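Local coordinates for protein putative glycosyltransferase (GalT1) (Streptococcus parasanguinis FW213, PDB 5HEA) that probably transfers sugar units from nucleotide-activated donors through its GT-A-type domain, the chain here being the C-terminal half of the longer protein and part of a hexamer, at residues Ser26-Thr31 and Glu53-Ile58; Asp229-Met234 and Ile276-Gln281; Leu198-Ser203 and Ala243-Met248; Arg107-Asn112 and Leu172-Leu177. All blocks are in the same frame, centred on the assembly; numbering follows the deposited sequence.

Contact 1. Residues Ser26-Thr31 and Glu53-Ile58; sequences SLLRQT and EEYAKI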
# COMPACT_ATOMS: atom_id res chain seq x y z
N SER A 26 1.14 39.90 17.04
CA SER A 26 1.08 39.94 18.51
C SER A 26 2.41 39.53 19.18
O SER A 26 2.74 40.03 20.25
CB SER A 26 -0.09 39.10 19.05
OG SER A 26 0.21 37.72 19.03
N LEU A 27 3.18 38.66 18.53
CA LEU A 27 4.48 38.25 19.06
C LEU A 27 5.59 39.29 18.88
O LEU A 27 6.39 39.53 19.79
CB LEU A 27 4.94 36.92 18.43
CG LEU A 27 4.10 35.68 18.74
CD1 LEU A 27 4.64 34.46 17.97
CD2 LEU A 27 4.12 35.42 20.22
N LEU A 28 5.66 39.88 17.70
CA LEU A 28 6.65 40.92 17.44
C LEU A 28 6.45 42.16 18.33
O LEU A 28 7.40 42.90 18.57
CB LEU A 28 6.66 41.30 15.97
CG LEU A 28 7.14 40.18 15.04
CD1 LEU A 28 7.15 40.65 13.58
CD2 LEU A 28 8.51 39.68 15.46
N ARG A 29 5.23 42.37 18.82
CA ARG A 29 4.94 43.45 19.75
C ARG A 29 5.26 43.13 21.22
O ARG A 29 4.81 43.85 22.11
CB ARG A 29 3.47 43.86 19.67
CG ARG A 29 3.08 44.59 18.39
CD ARG A 29 1.66 45.12 18.49
NE ARG A 29 0.71 44.09 18.92
CZ ARG A 29 -0.19 43.52 18.13
NH1 ARG A 29 -0.29 43.88 16.86
NH2 ARG A 29 -1.02 42.60 18.62
N GLN A 30 6.00 42.06 21.48
CA GLN A 30 6.30 41.68 22.86
C GLN A 30 7.19 42.71 23.55
O GLN A 30 8.17 43.17 22.96
CB GLN A 30 6.96 40.30 22.94
CG GLN A 30 5.99 39.16 22.76
CD GLN A 30 4.81 39.26 23.71
OE1 GLN A 30 4.97 39.14 24.93
NE2 GLN A 30 3.63 39.51 23.16
N THR A 31 6.85 43.05 24.79
CA THR A 31 7.67 43.94 25.60
C THR A 31 9.01 43.29 25.96
O THR A 31 10.00 43.98 26.19
CB THR A 31 6.94 44.38 26.89
OG1 THR A 31 6.61 43.22 27.67
CG2 THR A 31 5.66 45.10 26.55
N GLU A 53 7.59 33.68 5.04
CA GLU A 53 8.74 34.29 4.36
C GLU A 53 8.72 35.81 4.44
O GLU A 53 9.75 36.44 4.68
CB GLU A 53 8.81 33.85 2.89
CG GLU A 53 9.24 32.40 2.70
CD GLU A 53 10.69 32.17 3.11
OE1 GLU A 53 11.45 33.15 3.18
OE2 GLU A 53 11.06 31.00 3.36
N GLU A 54 7.54 36.39 4.24
CA GLU A 54 7.40 37.84 4.28
C GLU A 54 7.72 38.40 5.66
O GLU A 54 8.37 39.44 5.76
CB GLU A 54 5.99 38.27 3.85
CG GLU A 54 5.69 37.99 2.39
CD GLU A 54 4.27 38.35 2.01
OE1 GLU A 54 3.40 38.41 2.91
OE2 GLU A 54 4.02 38.59 0.80
N TYR A 55 7.27 37.73 6.72
CA TYR A 55 7.60 38.19 8.08
C TYR A 55 9.09 38.03 8.41
O TYR A 55 9.69 38.87 9.07
CB TYR A 55 6.72 37.50 9.14
CG TYR A 55 5.40 38.19 9.37
CD1 TYR A 55 4.33 38.00 8.50
CD2 TYR A 55 5.22 39.06 10.45
CE1 TYR A 55 3.11 38.64 8.70
CE2 TYR A 55 4.00 39.71 10.65
CZ TYR A 55 2.95 39.49 9.78
OH TYR A 55 1.74 40.12 9.96
N ALA A 56 9.69 36.93 7.94
CA ALA A 56 11.12 36.70 8.14
C ALA A 56 11.97 37.83 7.54
O ALA A 56 13.05 38.14 8.05
CB ALA A 56 11.53 35.36 7.52
N LYS A 57 11.49 38.43 6.46
CA LYS A 57 12.23 39.49 5.79
C LYS A 57 12.27 40.79 6.59
O LYS A 57 13.16 41.60 6.39
CB LYS A 57 11.68 39.74 4.39
CG LYS A 57 11.90 38.58 3.43
CD LYS A 57 11.20 38.79 2.10
CE LYS A 57 11.44 37.60 1.17
NZ LYS A 57 10.75 37.73 -0.14
N ILE A 58 11.30 41.00 7.48
CA ILE A 58 11.22 42.28 8.19
C ILE A 58 11.59 42.23 9.68
O ILE A 58 11.59 43.25 10.36
CB ILE A 58 9.85 42.97 8.00
CG1 ILE A 58 8.70 42.04 8.39
CG2 ILE A 58 9.69 43.45 6.56
CD1 ILE A 58 8.21 42.22 9.82

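Contact 2. Residues Asp229-Met234 and Ile276-Gln281; sequences DDISSM and IELYQQ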
# COMPACT_ATOMS: atom_id res chain seq x y z
N ASP A 229 -11.38 13.91 17.64
CA ASP A 229 -10.52 13.50 18.74
C ASP A 229 -9.88 12.14 18.46
O ASP A 229 -10.47 11.28 17.80
CB ASP A 229 -11.32 13.45 20.05
CG ASP A 229 -10.44 13.59 21.30
OD1 ASP A 229 -9.24 13.25 21.25
OD2 ASP A 229 -10.96 14.05 22.34
N ASP A 230 -8.66 11.97 18.95
CA ASP A 230 -7.94 10.70 18.90
C ASP A 230 -8.33 9.93 20.16
O ASP A 230 -7.70 10.06 21.20
CB ASP A 230 -6.43 10.96 18.87
CG ASP A 230 -5.60 9.69 18.70
OD1 ASP A 230 -6.13 8.57 18.87
OD2 ASP A 230 -4.39 9.81 18.41
N ILE A 231 -9.38 9.11 20.05
CA ILE A 231 -9.91 8.42 21.22
C ILE A 231 -8.88 7.49 21.84
O ILE A 231 -8.71 7.44 23.05
CB ILE A 231 -11.19 7.61 20.89
CG1 ILE A 231 -12.21 8.47 20.14
CG2 ILE A 231 -11.81 7.08 22.16
CD1 ILE A 231 -12.04 8.46 18.63
N SER A 232 -8.18 6.74 20.98
CA SER A 232 -7.20 5.78 21.46
C SER A 232 -6.10 6.41 22.30
O SER A 232 -5.76 5.90 23.36
CB SER A 232 -6.57 5.03 20.29
OG SER A 232 -5.79 3.98 20.79
N SER A 233 -5.52 7.51 21.80
CA SER A 233 -4.51 8.26 22.56
C SER A 233 -5.02 8.83 23.88
O SER A 233 -4.30 8.82 24.89
CB SER A 233 -3.98 9.41 21.71
OG SER A 233 -3.08 8.89 20.76
N MET A 234 -6.24 9.33 23.87
CA MET A 234 -6.87 9.85 25.08
C MET A 234 -6.77 8.82 26.23
O MET A 234 -6.46 9.16 27.37
CB MET A 234 -8.34 10.20 24.79
CG MET A 234 -9.08 10.86 25.95
SD MET A 234 -10.82 11.19 25.61
CE MET A 234 -11.46 9.53 25.28
N ILE A 276 -14.52 -0.57 16.83
CA ILE A 276 -15.12 -1.61 17.64
C ILE A 276 -14.18 -2.25 18.67
O ILE A 276 -14.59 -2.48 19.81
CB ILE A 276 -15.83 -2.67 16.76
CG1 ILE A 276 -16.87 -1.98 15.88
CG2 ILE A 276 -16.49 -3.74 17.62
CD1 ILE A 276 -17.93 -1.19 16.66
N GLU A 277 -12.93 -2.52 18.31
CA GLU A 277 -12.02 -3.09 19.30
C GLU A 277 -11.76 -2.10 20.45
O GLU A 277 -11.71 -2.47 21.62
CB GLU A 277 -10.70 -3.55 18.69
CG GLU A 277 -9.78 -4.13 19.75
CD GLU A 277 -8.54 -4.77 19.17
OE1 GLU A 277 -7.86 -4.12 18.35
OE2 GLU A 277 -8.25 -5.92 19.54
N LEU A 278 -11.61 -0.82 20.10
CA LEU A 278 -11.45 0.21 21.11
C LEU A 278 -12.68 0.28 22.02
O LEU A 278 -12.55 0.35 23.25
CB LEU A 278 -11.19 1.56 20.45
CG LEU A 278 -10.93 2.72 21.39
CD1 LEU A 278 -9.69 2.44 22.23
CD2 LEU A 278 -10.76 3.98 20.56
N TYR A 279 -13.87 0.22 21.43
CA TYR A 279 -15.10 0.24 22.22
C TYR A 279 -15.13 -0.91 23.22
O TYR A 279 -15.44 -0.72 24.40
CB TYR A 279 -16.34 0.23 21.31
CG TYR A 279 -17.48 -0.66 21.79
CD1 TYR A 279 -18.43 -0.19 22.69
CD2 TYR A 279 -17.60 -1.96 21.34
CE1 TYR A 279 -19.47 -1.00 23.13
CE2 TYR A 279 -18.64 -2.78 21.77
CZ TYR A 279 -19.56 -2.30 22.66
OH TYR A 279 -20.58 -3.12 23.08
N GLN A 280 -14.78 -2.10 22.75
CA GLN A 280 -14.76 -3.29 23.59
C GLN A 280 -13.81 -3.10 24.78
O GLN A 280 -14.16 -3.41 25.92
CB GLN A 280 -14.37 -4.51 22.75
CG GLN A 280 -14.17 -5.81 23.54
CD GLN A 280 -12.69 -6.17 23.78
OE1 GLN A 280 -11.84 -6.14 22.87
NE2 GLN A 280 -12.38 -6.55 25.02
N GLN A 281 -12.61 -2.58 24.51
CA GLN A 281 -11.59 -2.44 25.54
C GLN A 281 -12.02 -1.44 26.60
O GLN A 281 -11.92 -1.72 27.80
CB GLN A 281 -10.23 -2.06 24.92
CG GLN A 281 -9.55 -3.22 24.16
CD GLN A 281 -8.90 -4.26 25.10
OE1 GLN A 281 -8.45 -3.93 26.21
NE2 GLN A 281 -8.84 -5.52 24.64

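Contact 3. Residues Leu198-Ser203 and Ala243-Met248; sequences LYLKAS and ALLASM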
# COMPACT_ATOMS: atom_id res chain seq x y z
N LEU A 198 7.45 17.26 31.36
CA LEU A 198 8.27 18.44 31.69
C LEU A 198 8.06 18.89 33.14
O LEU A 198 9.03 19.21 33.85
CB LEU A 198 7.94 19.58 30.74
CG LEU A 198 8.33 19.29 29.30
CD1 LEU A 198 7.60 20.26 28.36
CD2 LEU A 198 9.85 19.43 29.16
N TYR A 199 6.81 18.91 33.59
CA TYR A 199 6.51 19.24 34.99
C TYR A 199 7.28 18.32 35.96
O TYR A 199 7.86 18.75 36.97
CB TYR A 199 5.02 19.08 35.28
CG TYR A 199 4.07 20.00 34.56
CD1 TYR A 199 4.44 21.29 34.21
CD2 TYR A 199 2.78 19.58 34.27
CE1 TYR A 199 3.55 22.14 33.56
CE2 TYR A 199 1.88 20.42 33.61
CZ TYR A 199 2.27 21.68 33.27
OH TYR A 199 1.38 22.50 32.64
N LEU A 200 7.29 17.02 35.65
CA LEU A 200 7.96 16.05 36.52
C LEU A 200 9.48 16.26 36.59
O LEU A 200 10.13 15.78 37.51
CB LEU A 200 7.62 14.61 36.09
CG LEU A 200 6.16 14.18 36.24
CD1 LEU A 200 5.90 12.86 35.52
CD2 LEU A 200 5.78 14.09 37.73
N LYS A 201 10.03 17.00 35.62
CA LYS A 201 11.46 17.32 35.63
C LYS A 201 11.74 18.51 36.54
O LYS A 201 12.87 18.71 36.97
CB LYS A 201 11.95 17.65 34.22
CG LYS A 201 12.04 16.47 33.26
CD LYS A 201 13.29 15.65 33.50
CE LYS A 201 13.75 14.95 32.23
NZ LYS A 201 14.46 15.84 31.27
N ALA A 202 10.71 19.30 36.85
CA ALA A 202 10.91 20.56 37.58
C ALA A 202 10.95 20.38 39.09
O ALA A 202 10.53 19.34 39.61
CB ALA A 202 9.83 21.57 37.19
N SER A 203 11.46 21.39 39.80
CA SER A 203 11.47 21.40 41.27
C SER A 203 10.33 22.27 41.79
O SER A 203 9.71 21.96 42.80
CB SER A 203 12.80 21.95 41.81
OG SER A 203 13.86 21.04 41.60
N ALA A 243 0.58 5.28 35.35
CA ALA A 243 1.67 4.35 35.65
C ALA A 243 2.96 5.06 36.06
O ALA A 243 3.69 4.60 36.94
CB ALA A 243 1.93 3.41 34.45
N LEU A 244 3.25 6.18 35.41
CA LEU A 244 4.45 6.95 35.73
C LEU A 244 4.34 7.59 37.10
O LEU A 244 5.25 7.47 37.91
CB LEU A 244 4.67 8.06 34.70
CG LEU A 244 5.72 7.82 33.63
CD1 LEU A 244 5.88 9.12 32.84
CD2 LEU A 244 7.05 7.38 34.24
N LEU A 245 3.24 8.29 37.35
CA LEU A 245 3.03 8.95 38.63
C LEU A 245 3.06 7.95 39.78
O LEU A 245 3.60 8.23 40.84
CB LEU A 245 1.70 9.71 38.65
CG LEU A 245 1.59 10.96 37.75
CD1 LEU A 245 0.18 11.52 37.83
CD2 LEU A 245 2.59 11.99 38.20
N ALA A 246 2.47 6.77 39.56
CA ALA A 246 2.42 5.75 40.60
C ALA A 246 3.83 5.26 40.90
O ALA A 246 4.20 5.08 42.06
CB ALA A 246 1.53 4.59 40.18
N SER A 247 4.61 5.06 39.84
CA SER A 247 5.98 4.60 39.95
C SER A 247 6.89 5.61 40.64
O SER A 247 7.89 5.25 41.24
CB SER A 247 6.52 4.28 38.56
OG SER A 247 5.79 3.20 38.01
N MET A 248 6.51 6.89 40.56
CA MET A 248 7.30 7.96 41.16
C MET A 248 6.77 8.38 42.53
O MET A 248 7.32 9.26 43.16
CB MET A 248 7.34 9.16 40.20
CG MET A 248 8.02 8.83 38.89
SD MET A 248 7.72 10.10 37.64
CE MET A 248 8.52 11.50 38.40

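Contact 4. Residues Arg107-Asn112 and Leu172-Leu177; sequences RALVDN and LFKAEL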
# COMPACT_ATOMS: atom_id res chain seq x y z
N ARG A 107 9.35 37.02 34.19
CA ARG A 107 9.46 37.50 35.57
C ARG A 107 8.99 36.47 36.60
O ARG A 107 9.63 36.28 37.64
CB ARG A 107 8.66 38.78 35.75
CG ARG A 107 9.27 39.95 35.02
CD ARG A 107 9.64 41.05 35.99
NE ARG A 107 10.63 41.94 35.40
CZ ARG A 107 10.35 42.85 34.47
NH1 ARG A 107 9.10 42.99 34.05
NH2 ARG A 107 11.31 43.62 33.98
N ALA A 108 7.88 35.80 36.30
CA ALA A 108 7.30 34.86 37.25
C ALA A 108 8.23 33.67 37.47
O ALA A 108 8.31 33.13 38.57
CB ALA A 108 5.92 34.39 36.76
N LEU A 109 8.96 33.29 36.43
CA LEU A 109 9.88 32.17 36.54
C LEU A 109 11.15 32.61 37.29
O LEU A 109 11.53 32.03 38.31
CB LEU A 109 10.22 31.63 35.15
CG LEU A 109 11.05 30.35 35.01
CD1 LEU A 109 10.74 29.64 33.69
CD2 LEU A 109 12.56 30.66 35.12
N VAL A 110 11.78 33.65 36.76
CA VAL A 110 13.09 34.11 37.25
C VAL A 110 13.06 34.68 38.67
O VAL A 110 13.91 34.35 39.51
CB VAL A 110 13.73 35.10 36.24
CG1 VAL A 110 14.90 35.83 36.86
CG2 VAL A 110 14.17 34.34 34.98
N ASP A 111 12.06 35.51 38.98
CA ASP A 111 11.97 36.09 40.31
C ASP A 111 11.69 35.04 41.38
O ASP A 111 11.99 35.24 42.56
CB ASP A 111 10.90 37.18 40.38
CG ASP A 111 11.26 38.41 39.56
OD1 ASP A 111 12.40 38.48 39.04
OD2 ASP A 111 10.40 39.32 39.45
N ASN A 112 11.09 33.93 40.99
CA ASN A 112 10.73 32.91 41.97
C ASN A 112 11.69 31.73 42.06
O ASN A 112 11.54 30.86 42.94
CB ASN A 112 9.31 32.43 41.74
CG ASN A 112 8.29 33.47 42.13
OD1 ASN A 112 8.09 33.73 43.31
ND2 ASN A 112 7.64 34.07 41.14
N LEU A 172 6.26 28.70 30.07
CA LEU A 172 7.66 28.98 29.81
C LEU A 172 8.52 27.94 30.54
O LEU A 172 8.45 27.83 31.77
CB LEU A 172 8.01 30.39 30.28
CG LEU A 172 9.44 30.88 30.06
CD1 LEU A 172 9.70 31.05 28.57
CD2 LEU A 172 9.70 32.18 30.82
N PHE A 173 9.33 27.19 29.78
CA PHE A 173 10.13 26.09 30.31
C PHE A 173 11.63 26.38 30.24
O PHE A 173 12.11 26.85 29.21
CB PHE A 173 9.91 24.81 29.48
CG PHE A 173 8.47 24.36 29.40
CD1 PHE A 173 7.92 23.58 30.40
CD2 PHE A 173 7.68 24.70 28.31
CE1 PHE A 173 6.60 23.16 30.33
CE2 PHE A 173 6.35 24.28 28.22
CZ PHE A 173 5.81 23.51 29.24
N LYS A 174 12.37 26.07 31.31
CA LYS A 174 13.83 25.98 31.19
C LYS A 174 14.13 24.96 30.11
O LYS A 174 13.51 23.89 30.07
CB LYS A 174 14.47 25.55 32.51
CG LYS A 174 14.60 26.72 33.49
CD LYS A 174 15.36 26.33 34.73
CE LYS A 174 15.35 27.47 35.74
NZ LYS A 174 15.81 27.03 37.09
N ALA A 175 15.04 25.31 29.22
CA ALA A 175 15.30 24.47 28.05
C ALA A 175 15.95 23.14 28.43
O ALA A 175 15.76 22.13 27.75
CB ALA A 175 16.16 25.22 27.03
N GLU A 176 16.68 23.14 29.55
CA GLU A 176 17.31 21.91 30.02
C GLU A 176 16.29 20.81 30.36
O GLU A 176 16.62 19.63 30.35
CB GLU A 176 18.21 22.19 31.23
CG GLU A 176 17.46 22.68 32.46
CD GLU A 176 18.38 23.09 33.60
OE1 GLU A 176 19.53 22.59 33.64
OE2 GLU A 176 17.96 23.90 34.45
N LEU A 177 15.05 21.20 30.65
CA LEU A 177 13.99 20.24 30.94
C LEU A 177 13.69 19.29 29.77
O LEU A 177 13.16 18.20 29.97
CB LEU A 177 12.70 20.98 31.33
CG LEU A 177 12.38 21.44 32.75
CD1 LEU A 177 13.51 21.29 33.74
CD2 LEU A 177 11.86 22.85 32.72

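Contact 1. Residues Ser26-Thr31 and Glu53-Ile58
A small apolar contact on the protein surface joins Leu28, at the end of helix 20-28, to Tyr55 and Ile58 near the end of helix 48-58. In the Rossmann-like GT-A fold, these two helices are the successive crossovers of beta-alpha-beta units, connecting strand 7-13 to strand 35-41 and strand 35-41 to strand 62-66. No hydrogen bond links the segments, and only 78 Å² is buried between them. One methyl group does the touching: Leu28 CD1 lies 4.0 Å from Tyr55 CD2, close to the ring plane, meeting the phenol at its edge and not over a face. The same methyl is 4.2 Å from Ile58 CD1, the far end of a side chain whose base points past the opposing helix. With CG beside its backbone N (chi1 -66°) and the chain then extended, Leu28 turns CD1 toward both partners. Leu28 also rests on Ile37 and Tyr55 on Ile62, so both helices pack on strands of the central sheet. Just beyond Leu28 the chain leaves helical geometry at Arg29. This turn is braced by the amide of Gln30, whose NE2 donates to Ser26 O at 3.1 Å with an N-H...O angle of 161° and also bonds to Glu98 O. The tyrosine is tied to the first helix at its polar end as well, through the hydrogen bond between Tyr55 OH and Asp25 OD1.

Contact 2. Residues Asp229-Met234 and Ile276-Gln281
Apolar packing between Ile231 and Leu278 brings the first turn of helix 231-247 against the start of helix 276-291. Leu278 is the only residue of its segment that touches the other. Its CG stands opposite the backbone N (chi1 -177°), which carries methyl CD2 across the gap to the branched base of the isoleucine, 3.6 Å from Ile231 CG2 and 3.7 Å from Ile231 CB. The same methyl lies over the neighbouring backbone, 3.8 Å from Ser232 N, while Ser232 CB forms the more exposed border of the patch at 4.3 Å from CD2.

No hydrogen bond crosses between the segments; in Asp229-Met234, side-chain bonds fix the helix start that presents Ile231. Asp230 is the N-cap: its OD1 accepts from Ser233 N at 3.2 Å with a nearly straight N-H...O angle of 174°, although the donor arrives from well above the carboxylate plane. A weak bond joins Ser233 OG to Asp230 OD2, and Arg187 NE also bonds to that hydroxyl.

Contacts between subunits occupy other sides of helix 276-291. Glu277 OE2 accepts from Leu185 N of a third subunit, and the ring of Tyr279 meets that of His66 of a fourth subunit, their planes about 80° apart.

Covalent linkage completes the account. Cys266 of helix 253-272 touches both Ile231 and Leu278 and is bonded to Cys282, immediately after the second segment; together with the Cys267-Cys283 bridge, this pins helices 253-272 and 276-291 into a disulfide-linked helical hairpin, against which helix 231-247 packs through Ile231.

Contact 3. Residues Leu198-Ser203 and Ala243-Met248
Leu200 is packed closely by Leu245 and Met248, a three-residue apolar cluster buried where helix 195-201 faces the C-terminal end of helix 231-247 and Met248 just after it. Its methyl CD2 lies 3.8 Å from Leu245 CD2 and equally 3.8 Å from Met248 CE. Leu245 is reached at a single methyl, the two leucine side chains running at about a right angle. Met248 makes the broader contact: a bend at its last torsion (chi3 64°) turns the terminal methyl CE back along the leucine, so that CE lies 4.0 Å from Leu200 CB while SD is 3.9 Å from Leu200 CD1. Both branches of Leu200 are thus engaged, and the two segments together bury 162 Å².

The cluster joins the GT-A domain to the C-terminal helices. Helix 195-201 leads directly into strand 204-217, a long member of the mixed sheet, whereas helix 231-247 begins the helical region. Met151 and Tyr250 also pack on Leu200.

Away from this centre the fit slackens quickly. Leu244 points toward the first segment, but Leu244 CD1 comes no closer than 4.6 Å to Leu200 CD1, and the residue also packs on Ile289 of a third subunit. Ser247 takes no part in the cluster and bonds within its own helix: OG donates to Ala243 O at 2.7 Å, and Ser247 N reaches that oxygen from the opposite face of the carbonyl plane at 3.1 Å. Beyond it, Tyr259 of the third subunit packs against the serine.

Contact 4. Residues Arg107-Asn112 and Leu172-Leu177
On the helix whose Leu109 reaches across to Leu172, the shortest polar bond runs from Asn112 ND2 to Ala108 O, 2.8 Å long and nearly straight at 171°. The acceptor lies in the plane of the Asn112 amide, and Asn112 OD1 takes a bond from Asn144 ND2, so the side chain is held at both ends, near the C-terminal end of the helix. The helix presents Leu109 to strand 171-174.

The contact itself has no hydrogen bond and rests on the two branches of Leu109. CG is placed opposite the backbone N (chi1 -173°), projecting the isobutyl group at the strand. Methyl CD1 sits 3.5 Å from Leu172 O and 4.0 Å from Leu172 CD2, the two leucine side chains crossing at about a right angle; it therefore covers both backbone and side chain of the same residue. The other methyl, CD2, lies 4.3 Å from Lys174 CE, against the aliphatic part of an extended lysine whose NZ continues to a salt bridge with Asp115 OD2.

In the GT-A fold this is a helix packed on the central sheet. Strand 171-174 runs antiparallel to both its neighbours, 87-90 and 116-125, and Tyr87 of the former touches Leu109, Leu172 and Lys174 alike.

Chemically, the contact between these two segments is apolar packing, with no hydrogen bond across it. Asn112 spends its amide on Ala108 O and Asn144, and Lys174 contributes methylenes to the interface while sending its charge beyond it to Asp115.

In the fold
Contacts 1 and 4 both belong to the glycosyltransferase family 2 region, their centres 23 Å apart. Contact 4 touches contact 3 directly: Lys201 NZ lies 3.0 Å from Leu177 O, a probable hydrogen bond, and Leu198 packs on Phe173. Contacts 3 and 2 share helix 231-247, with centres 25 Å apart, and both reach the third subunit. Within one chain, contacts 1 and 2 lie on opposite sides of the centre, 41 Å apart between centres, yet the hexamer brings their segments together, since Glu53 packs on Tyr279 of a second subunit. Nucleotide binding is inferred from the family, and none of the four contacts can be assigned to a substrate site.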